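Local coordinates for protein Lys-gingipain catalytic subunit (Porphyromonas gingivalis, PDB 6I9A) that cleaves proteins after lysine as a secreted cysteine endopeptidase, breaking down host proteins such as haemoglobin, collagen and immunoglobulins, at residues P30-K35 against V136-K141; K23-L28 against S125-T130; I392-G397 against V436-R440; A36-F40 against Y399-S403. One frame throughout, in Å; residues are numbered along the deposited sequence. Where two conformers were deposited one is given.

Contact 1 of 4, residues P30-K35 against V136-K141; sequences PWLTWK and VLMYEK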
loop_
_atom_site.group_PDB
_atom_site.type_symbol
_atom_site.label_atom_id
_atom_site.label_comp_id
_atom_site.label_asym_id
_atom_site.label_seq_id
_atom_site.Cartn_x
_atom_site.Cartn_y
_atom_site.Cartn_z
ATOM N N PRO A 30 -10.566 13.261 -8.632
ATOM C CA PRO A 30 -9.233 13.845 -8.394
ATOM C C PRO A 30 -8.165 12.782 -8.172
ATOM O O PRO A 30 -6.989 12.973 -8.514
ATOM C CB PRO A 30 -9.414 14.713 -7.138
ATOM C CG PRO A 30 -10.887 14.945 -7.031
ATOM C CD PRO A 30 -11.564 13.765 -7.656
ATOM N N TRP A 31 -8.574 11.619 -7.611
ATOM C CA TRP A 31 -7.613 10.528 -7.392
ATOM C C TRP A 31 -7.257 9.910 -8.745
ATOM O O TRP A 31 -6.059 9.687 -9.026
ATOM C CB TRP A 31 -8.255 9.507 -6.453
ATOM C CG TRP A 31 -7.376 8.370 -6.014
ATOM C CD1 TRP A 31 -6.452 8.379 -4.994
ATOM C CD2 TRP A 31 -7.425 7.015 -6.495
ATOM N NE1 TRP A 31 -5.936 7.106 -4.815
ATOM C CE2 TRP A 31 -6.532 6.256 -5.713
ATOM C CE3 TRP A 31 -8.162 6.364 -7.494
ATOM C CZ2 TRP A 31 -6.343 4.887 -5.907
ATOM C CZ3 TRP A 31 -7.992 5.002 -7.689
ATOM C CH2 TRP A 31 -7.077 4.275 -6.908
ATOM N N LEU A 32 -8.248 9.652 -9.604
ATOM C CA LEU A 32 -7.946 9.118 -10.942
ATOM C C LEU A 32 -7.097 10.087 -11.764
ATOM O O LEU A 32 -6.176 9.674 -12.476
ATOM C CB LEU A 32 -9.269 8.828 -11.692
ATOM C CG LEU A 32 -10.159 7.770 -11.033
ATOM C CD1 LEU A 32 -11.505 7.754 -11.713
ATOM C CD2 LEU A 32 -9.490 6.378 -10.972
ATOM N N THR A 33 -7.364 11.377 -11.650
ATOM C CA THR A 33 -6.585 12.388 -12.388
ATOM C C THR A 33 -5.113 12.278 -12.010
ATOM O O THR A 33 -4.228 12.229 -12.859
ATOM C CB THR A 33 -7.125 13.778 -12.136
ATOM O OG1 THR A 33 -8.456 13.845 -12.667
ATOM C CG2 THR A 33 -6.244 14.872 -12.728
ATOM N N TRP A 34 -4.833 12.266 -10.692
ATOM C CA TRP A 34 -3.442 12.173 -10.213
ATOM C C TRP A 34 -2.783 10.853 -10.597
ATOM O O TRP A 34 -1.635 10.840 -11.023
ATOM C CB TRP A 34 -3.395 12.415 -8.714
ATOM C CG TRP A 34 -2.101 12.053 -8.060
ATOM C CD1 TRP A 34 -1.949 11.098 -7.091
ATOM C CD2 TRP A 34 -0.782 12.544 -8.345
ATOM N NE1 TRP A 34 -0.646 11.026 -6.691
ATOM C CE2 TRP A 34 0.102 11.892 -7.453
ATOM C CE3 TRP A 34 -0.258 13.508 -9.242
ATOM C CZ2 TRP A 34 1.473 12.142 -7.453
ATOM C CZ3 TRP A 34 1.105 13.732 -9.242
ATOM C CH2 TRP A 34 1.953 13.076 -8.351
ATOM N N LYS A 35 -3.505 9.712 -10.468
ATOM C CA LYS A 35 -2.896 8.442 -10.846
ATOM C C LYS A 35 -2.528 8.434 -12.331
ATOM O O LYS A 35 -1.467 7.962 -12.701
ATOM C CB LYS A 35 -3.821 7.268 -10.517
ATOM C CG LYS A 35 -4.063 7.075 -9.005
ATOM C CD LYS A 35 -2.775 6.979 -8.135
ATOM C CE LYS A 35 -3.173 6.621 -6.731
ATOM N NZ LYS A 35 -2.021 6.445 -5.823
ATOM N N VAL A 136 -4.024 10.902 0.590
ATOM C CA VAL A 136 -3.140 10.290 -0.424
ATOM C C VAL A 136 -2.480 11.350 -1.290
ATOM O O VAL A 136 -1.287 11.296 -1.524
ATOM C CB VAL A 136 -3.935 9.300 -1.297
ATOM C CG1 VAL A 136 -3.102 8.846 -2.480
ATOM C CG2 VAL A 136 -4.410 8.128 -0.447
ATOM N N LEU A 137 -3.260 12.338 -1.755
ATOM C CA LEU A 137 -2.737 13.375 -2.651
ATOM C C LEU A 137 -1.665 14.199 -1.940
ATOM O O LEU A 137 -0.617 14.492 -2.522
ATOM C CB LEU A 137 -3.883 14.300 -3.123
ATOM C CG LEU A 137 -4.889 13.672 -4.093
ATOM C CD1 LEU A 137 -6.035 14.618 -4.391
ATOM C CD2 LEU A 137 -4.187 13.320 -5.405
ATOM N N MET A 138 -1.924 14.589 -0.683
ATOM C CA MET A 138 -0.917 15.381 0.021
ATOM C C MET A 138 0.359 14.582 0.210
ATOM O O MET A 138 1.477 15.073 0.027
ATOM C CB MET A 138 -1.450 15.835 1.378
ATOM C CG MET A 138 -0.352 16.504 2.183
ATOM S SD MET A 138 -0.905 17.532 3.551
ATOM C CE MET A 138 -1.506 18.974 2.596
ATOM N N TYR A 139 0.204 13.281 0.547
ATOM C CA TYR A 139 1.383 12.471 0.791
ATOM C C TYR A 139 2.190 12.235 -0.483
ATOM O O TYR A 139 3.416 12.444 -0.524
ATOM C CB TYR A 139 0.945 11.117 1.403
ATOM C CG TYR A 139 2.123 10.263 1.826
ATOM C CD1 TYR A 139 2.697 10.411 3.097
ATOM C CD2 TYR A 139 2.672 9.313 0.962
ATOM C CE1 TYR A 139 3.773 9.651 3.482
ATOM C CE2 TYR A 139 3.755 8.538 1.347
ATOM C CZ TYR A 139 4.276 8.686 2.618
ATOM O OH TYR A 139 5.329 7.900 3.004
ATOM N N GLU A 140 1.512 11.833 -1.569
ATOM C CA GLU A 140 2.202 11.479 -2.821
ATOM C C GLU A 140 2.742 12.690 -3.589
ATOM O O GLU A 140 3.768 12.578 -4.265
ATOM C CB GLU A 140 1.270 10.688 -3.747
ATOM C CG GLU A 140 0.854 9.347 -3.167
ATOM C CD GLU A 140 0.369 8.440 -4.284
ATOM O OE1 GLU A 140 -0.605 8.800 -4.981
ATOM O OE2 GLU A 140 0.938 7.335 -4.451
ATOM N N LYS A 141 2.033 13.823 -3.505
ATOM C CA LYS A 141 2.507 15.062 -4.134
ATOM C C LYS A 141 3.468 15.789 -3.202
ATOM O O LYS A 141 4.107 16.777 -3.620
ATOM C CB LYS A 141 1.344 15.988 -4.464
ATOM C CG LYS A 141 0.451 15.392 -5.551
ATOM C CD LYS A 141 -0.620 16.429 -5.896
ATOM C CE LYS A 141 -1.454 16.044 -7.080
ATOM N NZ LYS A 141 -2.199 17.261 -7.583
HETATM O O HOH W 1 0.792 5.694 -6.539
#

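Contact 2 of 4, residues K23-L28 against S125-T130; sequences KFKEAL and SPEELT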
loop_
_atom_site.group_PDB
_atom_site.type_symbol
_atom_site.label_atom_id
_atom_site.label_comp_id
_atom_site.label_asym_id
_atom_site.label_seq_id
_atom_site.Cartn_x
_atom_site.Cartn_y
_atom_site.Cartn_z
ATOM N N LYS A 23 -21.846 5.283 -6.791
ATOM C CA LYS A 23 -22.037 6.562 -6.102
ATOM C C LYS A 23 -20.749 7.367 -5.967
ATOM O O LYS A 23 -20.769 8.543 -5.606
ATOM C CB LYS A 23 -22.598 6.328 -4.705
ATOM C CG LYS A 23 -23.998 5.748 -4.760
ATOM C CD LYS A 23 -24.580 5.498 -3.397
ATOM C CE LYS A 23 -25.950 4.889 -3.610
ATOM N NZ LYS A 23 -26.533 4.400 -2.344
ATOM N N PHE A 24 -19.600 6.753 -6.250
ATOM C CA PHE A 24 -18.283 7.374 -5.994
ATOM C C PHE A 24 -17.683 8.070 -7.197
ATOM O O PHE A 24 -16.575 8.588 -7.083
ATOM C CB PHE A 24 -17.293 6.290 -5.489
ATOM C CG PHE A 24 -17.718 5.733 -4.144
ATOM C CD1 PHE A 24 -17.719 6.544 -3.009
ATOM C CD2 PHE A 24 -18.125 4.411 -4.015
ATOM C CE1 PHE A 24 -18.107 6.053 -1.771
ATOM C CE2 PHE A 24 -18.552 3.921 -2.771
ATOM C CZ PHE A 24 -18.512 4.737 -1.643
ATOM N N LYS A 25 -18.378 8.114 -8.358
ATOM C CA LYS A 25 -17.757 8.643 -9.561
ATOM C C LYS A 25 -17.199 10.076 -9.381
ATOM O O LYS A 25 -16.050 10.327 -9.732
ATOM C CB LYS A 25 -18.790 8.575 -10.695
ATOM C CG LYS A 25 -18.234 8.892 -12.071
ATOM C CD LYS A 25 -19.236 8.516 -13.171
ATOM C CE LYS A 25 -18.691 8.817 -14.548
ATOM N NZ LYS A 25 -17.447 8.046 -14.861
ATOM N N GLU A 26 -17.974 11.000 -8.834
ATOM C CA GLU A 26 -17.474 12.365 -8.736
ATOM C C GLU A 26 -16.334 12.488 -7.733
ATOM O O GLU A 26 -15.320 13.121 -8.029
ATOM C CB GLU A 26 -18.646 13.255 -8.336
ATOM C CG GLU A 26 -18.290 14.715 -8.121
ATOM C CD GLU A 26 -19.475 15.576 -7.712
ATOM O OE1 GLU A 26 -20.504 15.031 -7.247
ATOM O OE2 GLU A 26 -19.366 16.812 -7.857
ATOM N N ALA A 27 -16.490 11.855 -6.554
ATOM C CA ALA A 27 -15.452 11.936 -5.530
ATOM C C ALA A 27 -14.140 11.280 -5.984
ATOM O O ALA A 27 -13.061 11.700 -5.563
ATOM C CB ALA A 27 -15.942 11.299 -4.225
ATOM N N LEU A 28 -14.236 10.249 -6.809
ATOM C CA LEU A 28 -13.036 9.528 -7.219
ATOM C C LEU A 28 -12.215 10.312 -8.242
ATOM O O LEU A 28 -11.010 10.067 -8.382
ATOM C CB LEU A 28 -13.490 8.189 -7.830
ATOM C CG LEU A 28 -12.505 7.052 -7.982
ATOM C CD1 LEU A 28 -11.772 6.743 -6.701
ATOM C CD2 LEU A 28 -13.222 5.830 -8.547
ATOM N N SER A 125 -19.634 7.001 2.186
ATOM C CA SER A 125 -20.160 8.198 1.561
ATOM C C SER A 125 -19.098 8.757 0.629
ATOM O O SER A 125 -17.892 8.542 0.851
ATOM C CB SER A 125 -20.484 9.226 2.647
ATOM O OG SER A 125 -19.299 9.719 3.246
ATOM N N PRO A 126 -19.489 9.577 -0.370
ATOM C CA PRO A 126 -18.471 10.275 -1.188
ATOM C C PRO A 126 -17.544 11.144 -0.339
ATOM O O PRO A 126 -16.333 11.179 -0.614
ATOM C CB PRO A 126 -19.314 11.122 -2.153
ATOM C CG PRO A 126 -20.611 10.312 -2.281
ATOM C CD PRO A 126 -20.859 9.837 -0.866
ATOM N N GLU A 127 -18.060 11.758 0.744
ATOM C CA GLU A 127 -17.242 12.609 1.605
ATOM C C GLU A 127 -16.110 11.786 2.273
ATOM O O GLU A 127 -14.967 12.261 2.352
ATOM C CB GLU A 127 -18.146 13.290 2.659
ATOM C CG GLU A 127 -19.099 14.306 2.019
ATOM C CD GLU A 127 -20.304 13.815 1.217
ATOM O OE1 GLU A 127 -20.789 12.670 1.415
ATOM O OE2 GLU A 127 -20.777 14.617 0.378
ATOM N N GLU A 128 -16.423 10.563 2.735
ATOM C CA GLU A 128 -15.369 9.734 3.326
ATOM C C GLU A 128 -14.344 9.329 2.283
ATOM O O GLU A 128 -13.161 9.257 2.586
ATOM C CB GLU A 128 -15.927 8.474 3.982
ATOM C CG GLU A 128 -16.608 8.803 5.298
ATOM C CD GLU A 128 -17.215 7.611 5.958
ATOM O OE1 GLU A 128 -17.319 6.546 5.311
ATOM O OE2 GLU A 128 -17.585 7.749 7.144
ATOM N N LEU A 129 -14.779 9.050 1.050
ATOM C CA LEU A 129 -13.800 8.742 0.001
ATOM C C LEU A 129 -12.895 9.945 -0.261
ATOM O O LEU A 129 -11.677 9.793 -0.363
ATOM C CB LEU A 129 -14.489 8.275 -1.296
ATOM C CG LEU A 129 -13.515 7.916 -2.399
ATOM C CD1 LEU A 129 -12.590 6.757 -2.030
ATOM C CD2 LEU A 129 -14.261 7.590 -3.673
ATOM N N THR A 130 -13.488 11.161 -0.315
ATOM C CA THR A 130 -12.673 12.352 -0.465
ATOM C C THR A 130 -11.677 12.484 0.674
ATOM O O THR A 130 -10.534 12.910 0.450
ATOM C CB THR A 130 -13.594 13.555 -0.551
ATOM O OG1 THR A 130 -14.334 13.419 -1.775
ATOM C CG2 THR A 130 -12.826 14.892 -0.527
HETATM O O HOH W 2 -12.716 13.888 -3.911
#

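Contact 3 of 4, residues I392-G397 against V436-R440; sequences IQASAG and VVITR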
loop_
_atom_site.group_PDB
_atom_site.type_symbol
_atom_site.label_atom_id
_atom_site.label_comp_id
_atom_site.label_asym_id
_atom_site.label_seq_id
_atom_site.Cartn_x
_atom_site.Cartn_y
_atom_site.Cartn_z
ATOM N N ILE A 392 13.599 12.067 -21.928
ATOM C CA ILE A 392 13.537 12.921 -20.763
ATOM C C ILE A 392 14.595 12.367 -19.818
ATOM O O ILE A 392 14.638 11.158 -19.646
ATOM C CB ILE A 392 12.104 13.027 -20.157
ATOM C CG1 ILE A 392 11.179 13.759 -21.182
ATOM C CG2 ILE A 392 12.174 13.737 -18.841
ATOM C CD1 ILE A 392 9.735 14.041 -20.787
ATOM N N GLN A 393 15.446 13.221 -19.246
ATOM C CA GLN A 393 16.461 12.671 -18.372
ATOM C C GLN A 393 16.033 12.824 -16.915
ATOM O O GLN A 393 15.455 13.827 -16.519
ATOM C CB GLN A 393 17.829 13.271 -18.667
ATOM C CG GLN A 393 18.283 12.996 -20.116
ATOM C CD GLN A 393 17.594 13.886 -21.132
ATOM O OE1 GLN A 393 17.256 15.045 -20.849
ATOM N NE2 GLN A 393 17.397 13.369 -22.343
ATOM N N ALA A 394 16.340 11.787 -16.130
ATOM C CA ALA A 394 16.012 11.746 -14.707
ATOM C C ALA A 394 16.870 10.691 -14.063
ATOM O O ALA A 394 17.406 9.830 -14.751
ATOM C CB ALA A 394 14.529 11.459 -14.489
ATOM N N SER A 395 17.005 10.733 -12.734
ATOM C CA SER A 395 17.846 9.729 -12.102
ATOM C C SER A 395 17.416 8.316 -12.465
ATOM O O SER A 395 16.207 8.035 -12.605
ATOM C CB SER A 395 17.924 9.879 -10.583
ATOM O OG SER A 395 16.668 9.564 -9.991
ATOM N N ALA A 396 18.388 7.417 -12.582
ATOM C CA ALA A 396 18.128 6.032 -12.964
ATOM C C ALA A 396 16.998 5.425 -12.123
ATOM O O ALA A 396 17.032 5.447 -10.907
ATOM C CB ALA A 396 19.391 5.207 -12.819
ATOM N N GLY A 397 16.034 4.834 -12.814
ATOM C CA GLY A 397 14.904 4.197 -12.154
ATOM C C GLY A 397 13.687 5.070 -12.025
ATOM O O GLY A 397 12.620 4.577 -11.676
ATOM N N VAL A 436 4.132 16.957 -16.972
ATOM C CA VAL A 436 5.237 16.013 -16.918
ATOM C C VAL A 436 5.465 15.724 -15.473
ATOM O O VAL A 436 5.746 16.629 -14.698
ATOM C CB VAL A 436 6.526 16.535 -17.583
ATOM C CG1 VAL A 436 7.632 15.481 -17.527
ATOM C CG2 VAL A 436 6.259 16.964 -19.026
ATOM N N VAL A 437 5.345 14.456 -15.077
ATOM C CA VAL A 437 5.500 14.017 -13.675
ATOM C C VAL A 437 6.593 13.001 -13.638
ATOM O O VAL A 437 6.627 12.076 -14.470
ATOM C CB VAL A 437 4.163 13.494 -13.087
ATOM C CG1 VAL A 437 4.368 12.915 -11.677
ATOM C CG2 VAL A 437 3.131 14.621 -13.044
ATOM N N ILE A 438 7.500 13.158 -12.668
ATOM C CA ILE A 438 8.598 12.212 -12.465
ATOM C C ILE A 438 8.568 11.728 -11.039
ATOM O O ILE A 438 8.582 12.563 -10.117
ATOM C CB ILE A 438 9.974 12.829 -12.805
ATOM C CG1 ILE A 438 9.954 13.522 -14.204
ATOM C CG2 ILE A 438 11.087 11.761 -12.697
ATOM C CD1 ILE A 438 11.308 14.279 -14.527
ATOM N N THR A 439 8.487 10.415 -10.862
ATOM C CA THR A 439 8.435 9.840 -9.502
ATOM C C THR A 439 9.485 8.762 -9.384
ATOM O O THR A 439 9.961 8.185 -10.372
ATOM C CB THR A 439 7.029 9.244 -9.215
ATOM O OG1 THR A 439 6.704 8.237 -10.184
ATOM C CG2 THR A 439 5.912 10.297 -9.188
ATOM N N ARG A 440 9.877 8.498 -8.147
ATOM C CA ARG A 440 10.803 7.431 -7.844
ATOM C C ARG A 440 10.641 7.083 -6.386
ATOM O O ARG A 440 10.418 7.980 -5.565
ATOM C CB ARG A 440 12.262 7.859 -8.141
ATOM C CG ARG A 440 13.276 6.728 -7.986
ATOM C CD ARG A 440 14.677 7.167 -8.370
ATOM N NE ARG A 440 15.600 6.100 -7.995
ATOM C CZ ARG A 440 16.922 6.250 -7.949
ATOM N NH1 ARG A 440 17.487 7.411 -8.311
ATOM N NH2 ARG A 440 17.692 5.249 -7.539
#

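Contact 4 of 4, residues A36-F40 against Y399-S403; sequences AQKGF and YVAIS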
loop_
_atom_site.group_PDB
_atom_site.type_symbol
_atom_site.label_atom_id
_atom_site.label_comp_id
_atom_site.label_asym_id
_atom_site.label_seq_id
_atom_site.Cartn_x
_atom_site.Cartn_y
_atom_site.Cartn_z
ATOM N N ALA A 36 -3.391 9.029 -13.205
ATOM C CA ALA A 36 -3.029 9.104 -14.650
ATOM C C ALA A 36 -1.814 10.013 -14.811
ATOM O O ALA A 36 -0.864 9.683 -15.538
ATOM C CB ALA A 36 -4.194 9.656 -15.456
ATOM N N GLN A 37 -1.801 11.159 -14.106
ATOM C CA GLN A 37 -0.686 12.092 -14.231
ATOM C C GLN A 37 0.651 11.476 -13.836
ATOM O O GLN A 37 1.695 11.795 -14.432
ATOM C CB GLN A 37 -0.953 13.349 -13.383
ATOM C CG GLN A 37 -2.026 14.215 -14.006
ATOM C CD GLN A 37 -2.495 15.309 -13.082
ATOM O OE1 GLN A 37 -2.373 15.227 -11.862
ATOM N NE2 GLN A 37 -3.059 16.377 -13.674
ATOM N N LYS A 38 0.646 10.600 -12.819
ATOM C CA LYS A 38 1.900 9.999 -12.394
ATOM C C LYS A 38 2.236 8.725 -13.199
ATOM O O LYS A 38 3.238 8.074 -12.917
ATOM C CB LYS A 38 1.913 9.723 -10.885
ATOM C CG LYS A 38 1.017 8.536 -10.469
ATOM C CD LYS A 38 0.653 8.550 -8.969
ATOM C CE LYS A 38 1.852 8.561 -8.029
ATOM N NZ LYS A 38 2.666 7.298 -8.090
ATOM N N GLY A 39 1.454 8.420 -14.224
ATOM C CA GLY A 39 1.822 7.355 -15.148
ATOM C C GLY A 39 1.087 6.048 -15.031
ATOM O O GLY A 39 1.541 5.016 -15.555
ATOM N N PHE A 40 -0.105 6.048 -14.365
ATOM C CA PHE A 40 -0.898 4.811 -14.305
ATOM C C PHE A 40 -1.861 4.799 -15.470
ATOM O O PHE A 40 -2.657 5.741 -15.642
ATOM C CB PHE A 40 -1.695 4.717 -13.018
ATOM C CG PHE A 40 -0.958 4.442 -11.727
ATOM C CD1 PHE A 40 0.371 4.810 -11.553
ATOM C CD2 PHE A 40 -1.615 3.846 -10.658
ATOM C CE1 PHE A 40 1.042 4.536 -10.333
ATOM C CE2 PHE A 40 -0.960 3.663 -9.416
ATOM C CZ PHE A 40 0.360 3.946 -9.297
ATOM N N TYR A 399 10.385 7.158 -12.950
ATOM C CA TYR A 399 9.263 6.913 -13.867
ATOM C C TYR A 399 8.716 8.255 -14.312
ATOM O O TYR A 399 8.324 9.091 -13.485
ATOM C CB TYR A 399 8.236 6.072 -13.130
ATOM C CG TYR A 399 7.067 5.583 -13.954
ATOM C CD1 TYR A 399 7.264 4.861 -15.145
ATOM C CD2 TYR A 399 5.762 5.705 -13.482
ATOM C CE1 TYR A 399 6.183 4.298 -15.832
ATOM C CE2 TYR A 399 4.683 5.158 -14.166
ATOM C CZ TYR A 399 4.904 4.445 -15.329
ATOM O OH TYR A 399 3.832 3.867 -15.961
ATOM N N VAL A 400 8.706 8.437 -15.650
ATOM C CA VAL A 400 8.296 9.700 -16.258
ATOM C C VAL A 400 6.973 9.530 -16.971
ATOM O O VAL A 400 6.822 8.584 -17.750
ATOM C CB VAL A 400 9.399 10.176 -17.231
ATOM C CG1 VAL A 400 9.033 11.534 -17.833
ATOM C CG2 VAL A 400 10.779 10.238 -16.553
ATOM N N ALA A 401 6.058 10.473 -16.781
ATOM C CA ALA A 401 4.729 10.396 -17.393
ATOM C C ALA A 401 4.396 11.720 -18.001
ATOM O O ALA A 401 4.520 12.765 -17.354
ATOM C CB ALA A 401 3.664 10.030 -16.350
ATOM N N ILE A 402 3.868 11.698 -19.239
ATOM C CA ILE A 402 3.379 12.878 -19.934
ATOM C C ILE A 402 1.866 12.753 -20.055
ATOM O O ILE A 402 1.379 11.733 -20.529
ATOM C CB ILE A 402 4.047 13.049 -21.303
ATOM C CG1 ILE A 402 5.577 13.232 -21.146
ATOM C CG2 ILE A 402 3.415 14.248 -22.064
ATOM C CD1 ILE A 402 6.318 13.276 -22.493
ATOM N N SER A 403 1.134 13.798 -19.649
ATOM C CA SER A 403 -0.327 13.760 -19.655
ATOM C C SER A 403 -0.871 15.149 -19.943
ATOM O O SER A 403 -0.141 16.131 -19.970
ATOM C CB SER A 403 -0.855 13.243 -18.307
ATOM O OG SER A 403 -0.608 14.169 -17.262
HETATM O O HOH W 3 1.867 13.739 -16.345
HETATM O O HOH W 4 -2.862 15.889 -16.824
HETATM O O HOH W 5 5.675 9.461 -12.423
#

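Contact 1 of 4, residues P30-K35 against V136-K141
Two helices, 25-37 and 126-141, run nearly parallel here, the axes of their short segments 11.2 Å apart at closest approach and inclined by 18°. W34 is the main bump. Its CB rests against L137, 3.5 Å from CD2, and its indole reaches on into the hollow lined by L137, E140 and K141. The aliphatic part of K141 closes one face: CG lies 3.8 Å from the centroid of the six-membered ring, almost on its normal, a CH-pi contact. L137 also meets P30, CD1 lying 4.4 Å from the proline CB, while the edge of the W31 indole meets V136, NE1 to CG1 4.1 Å. Both helices belong to the catalytic domain, packed on its four-stranded parallel sheet, where W31 touches strand 117-121; I447 of the Ig-like domain touches W34 and K141. Buried E140 OE1 accepts from W34 NE1 at 2.8 Å and forms a salt bridge with K35 NZ at 2.9 Å, and water 1 links K35 NZ to E140 OE2. K35 has a second salt bridge to D362, which also accepts from W31 NE1. Beside the apolar packing lies a buried charged network whose carboxylates, E140 and D362, are matched by lysine and indole donors.

Contact 2 of 4, residues K23-L28 against S125-T130
F24 lays its ring beside the start of helix 126-141: CD1 is 3.7 Å from L129 CD2, while the ring edge faces the S125 carbonyl, CE1 to O 3.6 Å. One turn on, A27 and P126 are the nearest CA pair, 5.5 Å apart. The small methyl of A27 permits this, CB lying 4.0 Å from P126 CB and 3.6 Å from T130 OG1. L129 points back across the gap, and its CD2 touches both A27 CB at 4.1 Å and L28 CD1 at 4.0 Å. F24, L28 and L129 all rest on V83 of strand 79-83, so these first turns of helices 25-37 and 126-141 pack together on the parallel sheet of the catalytic domain. S125 is the N-cap of its helix, with OG accepting from E128 N at 3.0 Å. Water 2 bridges A27 O at 2.8 Å and T130 OG1 at 2.7 Å. With no direct hydrogen bond between the segments, the contact depends on apolar packing, supplemented by that one water bridge.

Contact 3 of 4, residues I392-G397 against V436-R440
In the C-terminal Ig-like domain, strands 389-394 and 432-439 face each other in a beta-sandwich; their segments 392-394 and 436-439 have axes 9.6 Å apart and inclined by 29°, with side chains rather than backbone bonds between them. Alternate residues point inward. I392, in an mt rotamer, extends CD1 to V436 CG1 at 4.1 Å, and its CG2 lies 4.4 Å from CD1 of I438, itself mt. A394 offers just a methyl, so the I438 branch CG2 can settle 3.9 Å from its CB. V400 of strand 399-404 touches both isoleucines. Beyond the strands, S395 to G397 come closer, and G397 takes a positive phi of 95°, where a CB would jam against the preceding carbonyl. R440 is extended, all four chi angles near 180°, which carries its guanidinium past G397. A396 O sits over one guanidinium face, 3.1 Å from CZ, without a hydrogen bond. At the guanidinium edge S395, in the p rotamer and also bonded to N375, accepts from R440: NH1 to OG is 2.9 Å.

Contact 4 of 4, residues A36-F40 against Y399-S403
A Schellman motif ends helix 25-37 against strand 399-404, joining the catalytic domain to the Ig-like domain. Its C-prime residue G39 has a phi of 105°, and F40 N reaches back to K35 O. Y399 comes first: its hydroxyl donates to G39 O, OH to O 2.6 Å, and also accepts from V14 N. Its ring lies so near that a CB on G39 would clash with CE2. Water 5 lies within hydrogen-bonding distance of Y399 O and K38 O. V400 points away, into the sandwich, and A401 then presses its methyl onto the turn, CB lying 3.3 Å from Q37 O and 3.5 Å from G39 CA; a methyl suits so close an approach to the backbone. I402 again points into the sandwich, and S403 closes the row, its OG 3.6 Å from Q37 CG. Water 3 lies within hydrogen-bonding distance of Q37 O, A401 O and S403 OG, and water 4 accepts from Q37 NE2 at 3.2 Å and lies 2.9 Å from S403 OG.

Helix 25-37 ties three of the contacts together: its start packs in contact 2, its middle in contact 1 and its end in contact 4. Contacts 1 and 2 share helix 126-141 as well, yet the partly buried contact 2 is apolar with a bridging water, whereas the buried contact 1 includes a salt bridge. Contact 4, also buried, crosses between domains, packs A401 against the helix end and adds a tyrosine-to-carbonyl hydrogen bond and waters. Contact 3 lies within the Ig-like domain, aliphatic inside and polar at one end. V437 in strand 432-439 connects these layers: its outward side chain touches W34 and K38, and its carbonyl pairs with A401 N.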